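CalS10 (Micromonospora echinospora, PDB 6UK5) binds S-adenosylmethionine and probably transfers its methyl group to an amino pentose during the biosynthesis of calicheamicin. Local coordinates at residues 39-44 with 70-75; 78-83 with 98-103; 113-118 with 142-147. One frame throughout, in Å; residues are numbered along the deposited sequence.

Contact 1 (39-44 with 70-75)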
ATOM      1  N   ASP A  39       9.461   2.781  24.237  1.00 57.18           N
ATOM      2  CA  ASP A  39       9.884   1.685  25.102  1.00 57.51           C
ATOM      3  C   ASP A  39      11.382   1.438  24.980  1.00 57.74           C
ATOM      4  O   ASP A  39      12.053   1.134  25.974  1.00 55.60           O
ATOM      5  CB  ASP A  39       9.102   0.416  24.765  1.00 58.89           C
ATOM      6  CG  ASP A  39       7.629   0.524  25.128  1.00 70.16           C
ATOM      7  OD1 ASP A  39       7.282   1.379  25.973  1.00 73.99           O
ATOM      8  OD2 ASP A  39       6.821  -0.250  24.569  1.00 69.58           O
ATOM      9  N   GLU A  40      11.926   1.563  23.768  1.00 59.34           N
ATOM     10  CA  GLU A  40      13.363   1.392  23.581  1.00 56.80           C
ATOM     11  C   GLU A  40      14.141   2.462  24.338  1.00 56.60           C
ATOM     12  O   GLU A  40      15.052   2.151  25.115  1.00 55.97           O
ATOM     13  CB  GLU A  40      13.699   1.421  22.090  1.00 57.75           C
ATOM     14  CG  GLU A  40      13.171   0.208  21.332  1.00 58.61           C
ATOM     15  CD  GLU A  40      13.340   0.333  19.830  1.00 60.65           C
ATOM     16  OE1 GLU A  40      14.162   1.167  19.396  1.00 66.26           O
ATOM     17  OE2 GLU A  40      12.650  -0.398  19.086  1.00 59.29           O
ATOM     18  N   ALA A  41      13.792   3.733  24.127  1.00 56.63           N
ATOM     19  CA  ALA A  41      14.486   4.810  24.826  1.00 60.79           C
ATOM     20  C   ALA A  41      14.362   4.649  26.336  1.00 59.33           C
ATOM     21  O   ALA A  41      15.329   4.869  27.075  1.00 59.93           O
ATOM     22  CB  ALA A  41      13.934   6.164  24.383  1.00 64.16           C
ATOM     23  N   ALA A  42      13.175   4.268  26.812  1.00 59.50           N
ATOM     24  CA  ALA A  42      12.974   4.074  28.245  1.00 60.17           C
ATOM     25  C   ALA A  42      13.887   2.980  28.784  1.00 61.00           C
ATOM     26  O   ALA A  42      14.553   3.160  29.811  1.00 62.32           O
ATOM     27  CB  ALA A  42      11.509   3.736  28.522  1.00 62.17           C
ATOM     28  N   ASP A  43      13.923   1.829  28.108  1.00 61.44           N
ATOM     29  CA  ASP A  43      14.810   0.750  28.533  1.00 63.16           C
ATOM     30  C   ASP A  43      16.266   1.199  28.501  1.00 64.74           C
ATOM     31  O   ASP A  43      17.027   0.941  29.441  1.00 64.60           O
ATOM     32  CB  ASP A  43      14.609  -0.473  27.641  1.00 63.66           C
ATOM     33  CG  ASP A  43      15.559  -1.603  27.980  1.00 64.09           C
ATOM     34  OD1 ASP A  43      16.091  -1.622  29.109  1.00 63.91           O
ATOM     35  OD2 ASP A  43      15.783  -2.469  27.110  1.00 67.94           O
ATOM     36  N   VAL A  44      16.669   1.876  27.424  1.00 64.58           N
ATOM     37  CA  VAL A  44      18.034   2.383  27.334  1.00 64.46           C
ATOM     38  C   VAL A  44      18.321   3.323  28.497  1.00 62.71           C
ATOM     39  O   VAL A  44      19.398   3.275  29.105  1.00 62.60           O
ATOM     40  CB  VAL A  44      18.258   3.077  25.976  1.00 57.62           C
ATOM     41  CG1 VAL A  44      19.590   3.817  25.961  1.00 56.87           C
ATOM     42  CG2 VAL A  44      18.187   2.069  24.841  1.00 56.92           C
ATOM     43  N   GLU A  70      13.102  12.156  21.848  1.00 70.64           N
ATOM     44  CA  GLU A  70      11.881  12.671  22.457  1.00 71.22           C
ATOM     45  C   GLU A  70      11.654  12.081  23.844  1.00 72.76           C
ATOM     46  O   GLU A  70      11.295  12.802  24.782  1.00 71.00           O
ATOM     47  CB  GLU A  70      10.679  12.373  21.559  1.00 66.90           C
ATOM     48  CG  GLU A  70       9.375  12.949  22.085  1.00 60.37           C
ATOM     49  CD  GLU A  70       8.282  12.984  21.041  1.00 60.95           C
ATOM     50  OE1 GLU A  70       7.576  11.968  20.887  1.00 64.01           O
ATOM     51  OE2 GLU A  70       8.131  14.026  20.369  1.00 65.13           O
ATOM     52  N   THR A  71      11.863  10.773  23.995  1.00 74.84           N
ATOM     53  CA  THR A  71      11.668  10.144  25.296  1.00 76.03           C
ATOM     54  C   THR A  71      12.885  10.318  26.197  1.00 72.61           C
ATOM     55  O   THR A  71      12.736  10.375  27.422  1.00 72.59           O
ATOM     56  CB  THR A  71      11.334   8.663  25.119  1.00 76.76           C
ATOM     57  OG1 THR A  71      10.102   8.536  24.398  1.00 75.81           O
ATOM     58  CG2 THR A  71      11.176   7.988  26.473  1.00 74.92           C
ATOM     59  N   PHE A  72      14.090  10.391  25.623  1.00 72.92           N
ATOM     60  CA  PHE A  72      15.272  10.639  26.443  1.00 73.83           C
ATOM     61  C   PHE A  72      15.167  11.977  27.165  1.00 70.61           C
ATOM     62  O   PHE A  72      15.623  12.112  28.308  1.00 66.79           O
ATOM     63  CB  PHE A  72      16.538  10.599  25.582  1.00 73.76           C
ATOM     64  CG  PHE A  72      17.034   9.207  25.278  1.00 71.78           C
ATOM     65  CD1 PHE A  72      17.395   8.853  23.988  1.00 72.07           C
ATOM     66  CD2 PHE A  72      17.156   8.260  26.285  1.00 71.31           C
ATOM     67  CE1 PHE A  72      17.858   7.579  23.707  1.00 63.91           C
ATOM     68  CE2 PHE A  72      17.617   6.985  26.008  1.00 70.44           C
ATOM     69  CZ  PHE A  72      17.969   6.646  24.718  1.00 63.48           C
ATOM     70  N   ALA A  73      14.574  12.983  26.511  1.00 70.18           N
ATOM     71  CA  ALA A  73      14.479  14.307  27.120  1.00 68.81           C
ATOM     72  C   ALA A  73      13.639  14.282  28.391  1.00 68.50           C
ATOM     73  O   ALA A  73      13.927  15.019  29.341  1.00 69.26           O
ATOM     74  CB  ALA A  73      13.893  15.307  26.120  1.00 65.81           C
ATOM     75  N   THR A  74      12.604  13.439  28.431  1.00 67.78           N
ATOM     76  CA  THR A  74      11.797  13.285  29.635  1.00 70.27           C
ATOM     77  C   THR A  74      12.554  12.593  30.762  1.00 69.38           C
ATOM     78  O   THR A  74      12.064  12.576  31.896  1.00 73.30           O
ATOM     79  CB  THR A  74      10.528  12.483  29.335  1.00 67.16           C
ATOM     80  OG1 THR A  74      10.843  11.084  29.297  1.00 69.63           O
ATOM     81  CG2 THR A  74       9.923  12.898  27.997  1.00 69.31           C
ATOM     82  N   ARG A  75      13.728  12.029  30.477  1.00 67.85           N
ATOM     83  CA  ARG A  75      14.466  11.212  31.427  1.00 63.85           C
ATOM     84  C   ARG A  75      15.821  11.790  31.813  1.00 60.75           C
ATOM     85  O   ARG A  75      16.341  11.430  32.874  1.00 56.09           O
ATOM     86  CB  ARG A  75      14.663   9.800  30.848  1.00 63.97           C
ATOM     87  CG  ARG A  75      13.347   9.082  30.536  1.00 63.80           C
ATOM     88  CD  ARG A  75      12.597   8.655  31.791  1.00 63.83           C
ATOM     89  NE  ARG A  75      13.436   7.862  32.685  1.00 66.72           N
ATOM     90  CZ  ARG A  75      13.596   6.544  32.589  1.00 65.32           C
ATOM     91  NH1 ARG A  75      12.970   5.856  31.641  1.00 66.97           N
ATOM     92  NH2 ARG A  75      14.382   5.909  33.442  1.00 60.19           N
TER
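Ala41 and Val44 of helix 37-51 pack against Thr71 and Phe72 of helix 67-73. This is helix-against-helix packing beside the parallel strands of a Rossmann-like methyltransferase fold. The Phe72 ring reaches across to the other helix, and Ala41 CB sits over the middle of one of its faces. The CB lies 4.0 Å from the centroid of the Phe72 ring and only 8° off the ring normal. This is a CH-pi contact. Val44 comes at the same ring from its edge, with CB in the ring plane. Its CG1 is 3.5 Å from Phe72 CZ, and the two side chains cross obliquely. CG1 is anti to the backbone N of Val44 (chi1 170°), which puts this methyl against the ring. The ring therefore has an alanine methyl on a face and a valine branch at its edge. CE2 of Phe72 also meets the carbonyl oxygen of Ala41, at 3.3 Å. Beyond the helices, both Val44 and Phe72 touch Thr119 of strand 115-120, so the pair rests on the central sheet.

Thr71 is the second point of close packing. The backbones come nearest at Ala41 and Thr71. Thr71 CB is 3.7 Å from Ala41 CB, and the methyl CG2 lies beside the same alanine at 3.9 Å from its CB. The hydroxyl OG1 of Thr71 is hydrogen-bonded to His38 ND1.

At the end of 70-75, Arg75 bends back toward Ala42. Its chain turns at chi2 and again at chi3. The guanidinium also makes a salt bridge from NH2 to Asp46 OD1, further along helix 37-51. NH1 approaches Ala42 obliquely, ending 3.6 Å from Ala42 O and 4.0 Å from Ala42 CB.

Contact 2 (78-83 with 98-103). With SAM (S-adenosylmethionine), chain D.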
ATOM      1  N   HIS A  78      19.711  17.319  30.299  1.00 60.92           N
ATOM      2  CA  HIS A  78      20.247  17.861  29.057  1.00 64.94           C
ATOM      3  C   HIS A  78      20.407  16.738  28.046  1.00 67.49           C
ATOM      4  O   HIS A  78      20.947  15.673  28.363  1.00 68.22           O
ATOM      5  CB  HIS A  78      21.578  18.580  29.280  1.00 63.82           C
ATOM      6  CG  HIS A  78      22.093  19.280  28.060  1.00 62.02           C
ATOM      7  ND1 HIS A  78      23.431  19.546  27.862  1.00 62.67           N
ATOM      8  CD2 HIS A  78      21.455  19.715  26.948  1.00 64.27           C
ATOM      9  CE1 HIS A  78      23.589  20.152  26.700  1.00 68.04           C
ATOM     10  NE2 HIS A  78      22.407  20.261  26.121  1.00 66.26           N
ATOM     11  N   VAL A  79      19.938  16.990  26.832  1.00 72.19           N
ATOM     12  CA  VAL A  79      19.942  16.013  25.754  1.00 75.46           C
ATOM     13  C   VAL A  79      20.317  16.731  24.467  1.00 75.90           C
ATOM     14  O   VAL A  79      19.933  17.887  24.257  1.00 72.55           O
ATOM     15  CB  VAL A  79      18.555  15.341  25.660  1.00 72.67           C
ATOM     16  CG1 VAL A  79      18.341  14.719  24.316  1.00 83.55           C
ATOM     17  CG2 VAL A  79      18.387  14.303  26.768  1.00 74.29           C
ATOM     18  N   GLU A  80      21.069  16.050  23.604  1.00 78.24           N
ATOM     19  CA  GLU A  80      21.484  16.621  22.332  1.00 77.13           C
ATOM     20  C   GLU A  80      21.422  15.552  21.250  1.00 74.20           C
ATOM     21  O   GLU A  80      21.263  14.360  21.527  1.00 73.39           O
ATOM     22  CB  GLU A  80      22.899  17.216  22.396  1.00 75.36           C
ATOM     23  CG  GLU A  80      23.072  18.352  23.388  1.00 70.89           C
ATOM     24  CD  GLU A  80      24.360  19.123  23.166  1.00 69.20           C
ATOM     25  OE1 GLU A  80      24.873  19.112  22.025  1.00 72.21           O
ATOM     26  OE2 GLU A  80      24.860  19.738  24.132  1.00 60.91           O
ATOM     27  N   GLY A  81      21.563  15.996  20.001  1.00 71.12           N
ATOM     28  CA  GLY A  81      21.490  15.098  18.871  1.00 68.18           C
ATOM     29  C   GLY A  81      22.561  15.412  17.847  1.00 64.21           C
ATOM     30  O   GLY A  81      23.069  16.533  17.761  1.00 67.21           O
ATOM     31  N   LEU A  82      22.897  14.389  17.066  1.00 57.75           N
ATOM     32  CA  LEU A  82      23.881  14.494  15.996  1.00 56.66           C
ATOM     33  C   LEU A  82      23.360  13.679  14.823  1.00 55.51           C
ATOM     34  O   LEU A  82      23.012  12.506  14.985  1.00 52.79           O
ATOM     35  CB  LEU A  82      25.249  13.990  16.475  1.00 57.47           C
ATOM     36  CG  LEU A  82      26.526  14.204  15.653  1.00 54.70           C
ATOM     37  CD1 LEU A  82      26.502  13.397  14.368  1.00 55.60           C
ATOM     38  CD2 LEU A  82      26.763  15.680  15.356  1.00 53.89           C
ATOM     39  N   GLU A  83      23.299  14.301  13.648  1.00 53.47           N
ATOM     40  CA  GLU A  83      22.610  13.715  12.505  1.00 50.95           C
ATOM     41  C   GLU A  83      23.192  14.292  11.224  1.00 54.15           C
ATOM     42  O   GLU A  83      23.456  15.493  11.143  1.00 53.84           O
ATOM     43  CB  GLU A  83      21.100  13.975  12.578  1.00 52.82           C
ATOM     44  CG  GLU A  83      20.322  13.519  11.355  1.00 57.47           C
ATOM     45  CD  GLU A  83      20.458  12.040  11.078  1.00 53.73           C
ATOM     46  OE1 GLU A  83      20.776  11.275  12.013  1.00 53.49           O
ATOM     47  OE2 GLU A  83      20.254  11.648   9.913  1.00 55.71           O
ATOM     48  N   GLY A  98      13.346  22.949  21.826  1.00 78.16           N
ATOM     49  CA  GLY A  98      14.417  23.514  22.628  1.00 79.61           C
ATOM     50  C   GLY A  98      15.631  22.637  22.851  1.00 75.84           C
ATOM     51  O   GLY A  98      16.270  22.723  23.904  1.00 74.95           O
ATOM     52  N   VAL A  99      15.973  21.799  21.876  1.00 75.69           N
ATOM     53  CA  VAL A  99      17.013  20.787  22.030  1.00 72.05           C
ATOM     54  C   VAL A  99      18.122  21.118  21.044  1.00 68.11           C
ATOM     55  O   VAL A  99      17.874  21.213  19.835  1.00 66.22           O
ATOM     56  CB  VAL A  99      16.468  19.370  21.793  1.00 75.09           C
ATOM     57  CG1 VAL A  99      17.556  18.328  22.024  1.00 69.48           C
ATOM     58  CG2 VAL A  99      15.267  19.119  22.687  1.00 75.92           C
ATOM     59  N   ARG A 100      19.342  21.287  21.551  1.00 67.70           N
ATOM     60  CA  ARG A 100      20.481  21.546  20.679  1.00 67.42           C
ATOM     61  C   ARG A 100      20.729  20.318  19.812  1.00 68.57           C
ATOM     62  O   ARG A 100      21.086  19.249  20.317  1.00 67.15           O
ATOM     63  CB  ARG A 100      21.724  21.898  21.492  1.00 68.43           C
ATOM     64  CG  ARG A 100      22.906  22.327  20.620  1.00 71.20           C
ATOM     65  CD  ARG A 100      22.626  23.640  19.885  1.00 73.64           C
ATOM     66  NE  ARG A 100      23.684  23.990  18.936  1.00 81.15           N
ATOM     67  CZ  ARG A 100      23.556  23.941  17.609  1.00 78.35           C
ATOM     68  NH1 ARG A 100      22.414  23.564  17.046  1.00 71.93           N
ATOM     69  NH2 ARG A 100      24.577  24.280  16.835  1.00 87.60           N
ATOM     70  N   LEU A 101      20.533  20.477  18.508  1.00 69.14           N
ATOM     71  CA  LEU A 101      20.776  19.436  17.522  1.00 69.14           C
ATOM     72  C   LEU A 101      21.888  19.899  16.595  1.00 69.93           C
ATOM     73  O   LEU A 101      21.945  21.074  16.218  1.00 72.44           O
ATOM     74  CB  LEU A 101      19.508  19.130  16.722  1.00 69.52           C
ATOM     75  CG  LEU A 101      18.302  18.677  17.547  1.00 69.03           C
ATOM     76  CD1 LEU A 101      17.145  18.280  16.649  1.00 76.74           C
ATOM     77  CD2 LEU A 101      18.667  17.514  18.457  1.00 72.83           C
ATOM     78  N   HIS A 102      22.762  18.970  16.222  1.00 68.46           N
ATOM     79  CA  HIS A 102      23.934  19.276  15.419  1.00 69.54           C
ATOM     80  C   HIS A 102      23.909  18.490  14.120  1.00 61.11           C
ATOM     81  O   HIS A 102      23.602  17.294  14.112  1.00 59.65           O
ATOM     82  CB  HIS A 102      25.221  18.952  16.184  1.00 68.42           C
ATOM     83  CG  HIS A 102      25.280  19.560  17.548  1.00 75.64           C
ATOM     84  ND1 HIS A 102      25.921  20.753  17.805  1.00 80.69           N
ATOM     85  CD2 HIS A 102      24.774  19.143  18.733  1.00 78.13           C
ATOM     86  CE1 HIS A 102      25.807  21.043  19.088  1.00 81.97           C
ATOM     87  NE2 HIS A 102      25.118  20.081  19.674  1.00 77.70           N
ATOM     88  N   ALA A 103      24.228  19.169  13.024  1.00 56.70           N
ATOM     89  CA  ALA A 103      24.499  18.482  11.772  1.00 53.85           C
ATOM     90  C   ALA A 103      25.944  18.008  11.810  1.00 55.28           C
ATOM     91  O   ALA A 103      26.854  18.793  12.092  1.00 52.93           O
ATOM     92  CB  ALA A 103      24.268  19.404  10.577  1.00 49.79           C
TER
HETATM   93  N   SAM D 302      18.091   6.827  16.011  1.00 62.92           N
HETATM   94  CA  SAM D 302      17.418   6.820  14.752  1.00 65.34           C
HETATM   95  C   SAM D 302      15.986   6.212  14.853  1.00 62.85           C
HETATM   96  O   SAM D 302      15.842   5.138  15.489  1.00 57.37           O
HETATM   97  OXT SAM D 302      15.081   6.848  14.276  1.00 61.42           O
HETATM   98  CB  SAM D 302      18.247   6.042  13.721  1.00 62.48           C
HETATM   99  CG  SAM D 302      17.796   6.476  12.337  1.00 62.69           C
HETATM  100  SD  SAM D 302      18.357   5.170  11.223  1.00 57.16           S
HETATM  101  CE  SAM D 302      17.268   5.432   9.833  1.00 68.84           C
HETATM  102  C5' SAM D 302      19.958   5.719  10.515  1.00 60.53           C
HETATM  103  C4' SAM D 302      20.317   7.209  10.583  1.00 59.88           C
HETATM  104  O4' SAM D 302      21.750   7.337  10.563  1.00 64.17           O
HETATM  105  C3' SAM D 302      19.786   8.047   9.417  1.00 61.60           C
HETATM  106  O3' SAM D 302      18.772   8.945   9.860  1.00 59.25           O
HETATM  107  C2' SAM D 302      21.012   8.825   8.902  1.00 62.27           C
HETATM  108  O2' SAM D 302      20.739  10.215   8.762  1.00 59.70           O
HETATM  109  C1' SAM D 302      22.069   8.577   9.977  1.00 66.02           C
HETATM  110  N9  SAM D 302      23.437   8.503   9.478  1.00 66.80           N
HETATM  111  C8  SAM D 302      23.943   7.629   8.550  1.00 66.70           C
HETATM  112  N7  SAM D 302      25.233   7.744   8.355  1.00 64.22           N
HETATM  113  C5  SAM D 302      25.608   8.760   9.218  1.00 63.36           C
HETATM  114  C6  SAM D 302      26.853   9.350   9.510  1.00 61.55           C
HETATM  115  N6  SAM D 302      27.993   9.020   8.898  1.00 62.09           N
HETATM  116  N1  SAM D 302      26.886  10.313  10.456  1.00 59.60           N
HETATM  117  C2  SAM D 302      25.745  10.664  11.056  1.00 60.55           C
HETATM  118  N3  SAM D 302      24.513  10.190  10.856  1.00 61.54           N
HETATM  119  C4  SAM D 302      24.513   9.236   9.921  1.00 63.87           C
HETATM  120  O   HOH W   1      20.005  20.345  23.722  1.00 63.00           O
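Strand 78-83 and the outermost strand 101-103 pair in parallel, Gly81 with Leu101, Leu82 with His102 and Glu83 with Ala103. The ladder starts with a weak bond from Gly81 N to Arg100 O at 3.3 Å. It continues from His102 N to Gly81 O at 2.9 Å and from Glu83 N to His102 O at 3.0 Å. Before the strands pair, a water bridges Val79 O and Arg100 N.

His102 and Glu80 join on the face of the sheet that also carries Leu82. His102 NE2 donates to Glu80 OE1 at 2.6 Å, with an angle of 146° at the hydrogen. The oxygen is met nearly along its C-O axis. Ring and carboxylate planes are turned 26° apart. The bond gives the buried Glu80 carboxylate a polar partner, and a negative charge there would probably favour a protonated histidine. The Leu82 and His102 side chains cross at about a right angle, with Leu82 CD2 3.7 Å from His102 CB.

The unit is a beta-alpha-beta crossover in which helix 86-95 links the two strands. The helix covers the face that carries Leu101, which touches Leu89 and Ala92. Leu101 CD2 reaches back over glycine backbone, 3.6 Å from Gly81 N.

Glu83 ends strand 78-83 on that face and binds S-adenosylmethionine. An acidic residue at the end of the second strand of the Rossmann-like core, here 78-83, commonly holds the ribose in class I methyltransferases. The bend at chi2 (59°) carries CD toward the ribose hydroxyls. OE1 accepts from Gly64 N and OE2 from Ala85 N. The ligand O3' donates to Glu83 OE2 at 3.1 Å. The modelled approach of O2' to OE2 is too short to be trusted.

Contact 3 (113-118 with 142-147)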
ATOM      1  N   VAL A 113      32.560  19.047  23.870  1.00 70.09           N
ATOM      2  CA  VAL A 113      31.970  18.782  25.173  1.00 64.94           C
ATOM      3  C   VAL A 113      31.854  17.280  25.376  1.00 61.89           C
ATOM      4  O   VAL A 113      31.747  16.510  24.415  1.00 58.08           O
ATOM      5  CB  VAL A 113      30.583  19.453  25.290  1.00 64.99           C
ATOM      6  CG1 VAL A 113      30.735  20.963  25.385  1.00 64.67           C
ATOM      7  CG2 VAL A 113      29.701  19.069  24.106  1.00 69.72           C
ATOM      8  N   THR A 114      31.882  16.862  26.639  1.00 62.45           N
ATOM      9  CA  THR A 114      31.643  15.476  27.012  1.00 58.69           C
ATOM     10  C   THR A 114      30.186  15.282  27.423  1.00 63.11           C
ATOM     11  O   THR A 114      29.470  16.235  27.742  1.00 61.92           O
ATOM     12  CB  THR A 114      32.566  15.030  28.152  1.00 58.38           C
ATOM     13  OG1 THR A 114      32.295  15.797  29.333  1.00 66.77           O
ATOM     14  CG2 THR A 114      34.025  15.178  27.757  1.00 65.65           C
ATOM     15  N   PHE A 115      29.759  14.023  27.415  1.00 66.77           N
ATOM     16  CA  PHE A 115      28.428  13.634  27.850  1.00 67.69           C
ATOM     17  C   PHE A 115      28.546  12.459  28.812  1.00 66.15           C
ATOM     18  O   PHE A 115      29.548  11.738  28.823  1.00 65.24           O
ATOM     19  CB  PHE A 115      27.546  13.242  26.656  1.00 69.36           C
ATOM     20  CG  PHE A 115      27.329  14.353  25.666  1.00 67.25           C
ATOM     21  CD1 PHE A 115      28.340  14.714  24.789  1.00 58.80           C
ATOM     22  CD2 PHE A 115      26.113  15.012  25.585  1.00 67.07           C
ATOM     23  CE1 PHE A 115      28.156  15.726  23.870  1.00 61.63           C
ATOM     24  CE2 PHE A 115      25.919  16.026  24.664  1.00 69.44           C
ATOM     25  CZ  PHE A 115      26.942  16.382  23.802  1.00 68.02           C
ATOM     26  N   ASP A 116      27.512  12.272  29.632  1.00 69.38           N
ATOM     27  CA  ASP A 116      27.454  11.090  30.482  1.00 69.52           C
ATOM     28  C   ASP A 116      27.088   9.833  29.705  1.00 66.22           C
ATOM     29  O   ASP A 116      27.377   8.725  30.172  1.00 62.22           O
ATOM     30  CB  ASP A 116      26.444  11.290  31.615  1.00 67.14           C
ATOM     31  CG  ASP A 116      26.885  12.341  32.612  1.00 64.89           C
ATOM     32  OD1 ASP A 116      27.964  12.166  33.220  1.00 61.49           O
ATOM     33  OD2 ASP A 116      26.147  13.339  32.785  1.00 66.20           O
ATOM     34  N   ALA A 117      26.468   9.974  28.536  1.00 67.07           N
ATOM     35  CA  ALA A 117      26.057   8.821  27.753  1.00 60.81           C
ATOM     36  C   ALA A 117      25.922   9.230  26.294  1.00 59.42           C
ATOM     37  O   ALA A 117      25.481  10.342  25.994  1.00 59.96           O
ATOM     38  CB  ALA A 117      24.732   8.247  28.268  1.00 60.33           C
ATOM     39  N   VAL A 118      26.309   8.328  25.397  1.00 58.14           N
ATOM     40  CA  VAL A 118      26.166   8.523  23.959  1.00 56.49           C
ATOM     41  C   VAL A 118      25.513   7.276  23.384  1.00 52.38           C
ATOM     42  O   VAL A 118      26.005   6.163  23.597  1.00 52.17           O
ATOM     43  CB  VAL A 118      27.523   8.783  23.277  1.00 56.54           C
ATOM     44  CG1 VAL A 118      27.345   8.880  21.769  1.00 59.47           C
ATOM     45  CG2 VAL A 118      28.184  10.034  23.844  1.00 58.92           C
ATOM     46  N   SER A 142      33.228   7.815  21.702  1.00 58.49           N
ATOM     47  CA  SER A 142      33.908   7.632  22.979  1.00 52.78           C
ATOM     48  C   SER A 142      34.642   8.895  23.414  1.00 54.35           C
ATOM     49  O   SER A 142      34.741   9.172  24.615  1.00 55.47           O
ATOM     50  CB  SER A 142      34.882   6.459  22.884  1.00 51.83           C
ATOM     51  OG  SER A 142      35.571   6.264  24.107  1.00 59.85           O
ATOM     52  N   ALA A 143      35.162   9.671  22.461  1.00 54.28           N
ATOM     53  CA  ALA A 143      35.843  10.910  22.815  1.00 58.43           C
ATOM     54  C   ALA A 143      34.897  11.887  23.497  1.00 58.31           C
ATOM     55  O   ALA A 143      35.329  12.710  24.311  1.00 60.24           O
ATOM     56  CB  ALA A 143      36.453  11.547  21.569  1.00 56.41           C
ATOM     57  N   HIS A 144      33.611  11.818  23.168  1.00 57.10           N
ATOM     58  CA  HIS A 144      32.589  12.677  23.746  1.00 60.00           C
ATOM     59  C   HIS A 144      32.039  12.133  25.059  1.00 57.08           C
ATOM     60  O   HIS A 144      31.051  12.669  25.572  1.00 58.56           O
ATOM     61  CB  HIS A 144      31.460  12.866  22.730  1.00 59.30           C
ATOM     62  CG  HIS A 144      31.844  13.727  21.567  1.00 61.62           C
ATOM     63  ND1 HIS A 144      32.626  13.268  20.529  1.00 57.17           N
ATOM     64  CD2 HIS A 144      31.548  15.015  21.273  1.00 62.65           C
ATOM     65  CE1 HIS A 144      32.808  14.240  19.654  1.00 57.48           C
ATOM     66  NE2 HIS A 144      32.159  15.309  20.078  1.00 57.98           N
ATOM     67  N   LEU A 145      32.644  11.081  25.604  1.00 56.53           N
ATOM     68  CA  LEU A 145      32.240  10.511  26.880  1.00 59.03           C
ATOM     69  C   LEU A 145      33.153  10.991  27.998  1.00 62.31           C
ATOM     70  O   LEU A 145      34.378  11.013  27.847  1.00 65.44           O
ATOM     71  CB  LEU A 145      32.265   8.982  26.837  1.00 57.05           C
ATOM     72  CG  LEU A 145      31.107   8.300  26.115  1.00 56.02           C
ATOM     73  CD1 LEU A 145      31.359   6.807  26.031  1.00 58.44           C
ATOM     74  CD2 LEU A 145      29.790   8.588  26.818  1.00 53.70           C
ATOM     75  N   ALA A 146      32.549  11.370  29.122  1.00 59.88           N
ATOM     76  CA  ALA A 146      33.311  11.596  30.334  1.00 60.36           C
ATOM     77  C   ALA A 146      33.770  10.255  30.900  1.00 63.19           C
ATOM     78  O   ALA A 146      33.256   9.201  30.515  1.00 62.06           O
ATOM     79  CB  ALA A 146      32.468  12.344  31.362  1.00 60.50           C
ATOM     80  N   PRO A 147      34.743  10.262  31.812  1.00 65.78           N
ATOM     81  CA  PRO A 147      35.178   8.995  32.418  1.00 67.51           C
ATOM     82  C   PRO A 147      34.008   8.297  33.096  1.00 64.00           C
ATOM     83  O   PRO A 147      33.197   8.925  33.781  1.00 61.53           O
ATOM     84  CB  PRO A 147      36.252   9.424  33.424  1.00 66.04           C
ATOM     85  CG  PRO A 147      36.686  10.781  32.982  1.00 74.26           C
ATOM     86  CD  PRO A 147      35.495  11.416  32.335  1.00 71.65           C
TER
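His144 lies against Val113 and Phe115, and its side chain can be followed outward. CB is 4.0 Å from Val113 O and 4.2 Å from Phe115 CD1. CG is anti to the carbonyl carbon of His144 (chi1 -71°). It stays near Val113 O, and CD2 comes closest to that oxygen, at 3.5 Å. The His144 and Phe115 side chains extend alongside one another in a common direction, with Phe115 CE1 near the plane of the imidazole, at its edge. The two ring nitrogens have partners beyond the segments. ND1 is hydrogen-bonded to Ala140 O and NE2 to Leu111 N, which is consistent with a neutral ring protonated on ND1. Phe109 stacks on the ring.

The backbone of His144 is gripped as well. Phe115 N donates to His144 O at 2.6 Å, and this oxygen also lies in the plane of the Phe115 ring, at its edge. Ala146 N donates to Phe115 O at 3.0 Å. The two bonds lie on either side of Leu145 and make one parallel bridge, Phe115 with Leu145.

Leu145 reaches along strand 115-120 to Val118. Its CD2 meets Val118 CG2 at 3.7 Å and also lies by Ala117 CA. Asp116 makes a salt bridge from OD1 to Arg52 NE, and its OD2 is hydrogen-bonded to the backbone N of Ala56 and of Arg57.

Helix 131-143 ends just before His144. The chain thus comes off the helix straight into a pairing with strand 115-120, and goes on to strand 149-153 beside it, the beta-alpha-beta connection typical of a Rossmann-like methyltransferase.

How the contacts relate
The three contacts follow one another along the chain without overlap. Contacts 1 and 2 touch where helix 67-73 leads into strand 78-83: Phe72 O is 3.8 Å from Val79 CG2. Contacts 2 and 3 reach the same sheet and meet through Glu80 CD and Phe115 CE2, also 3.8 Å apart. Contacts 1 and 3 do not touch; their nearest atoms are about 7 Å apart and their centres about 18 Å. Of the three, only contact 2 touches S-adenosylmethionine, through Glu83; Trp37, Asp105 and Met106 also bind it. In contact 1 the side chain of Phe72 lies about 8 Å from the ligand. In contact 3 the side chain of Val118 lies about 11 Å from the bound S-adenosylmethionine.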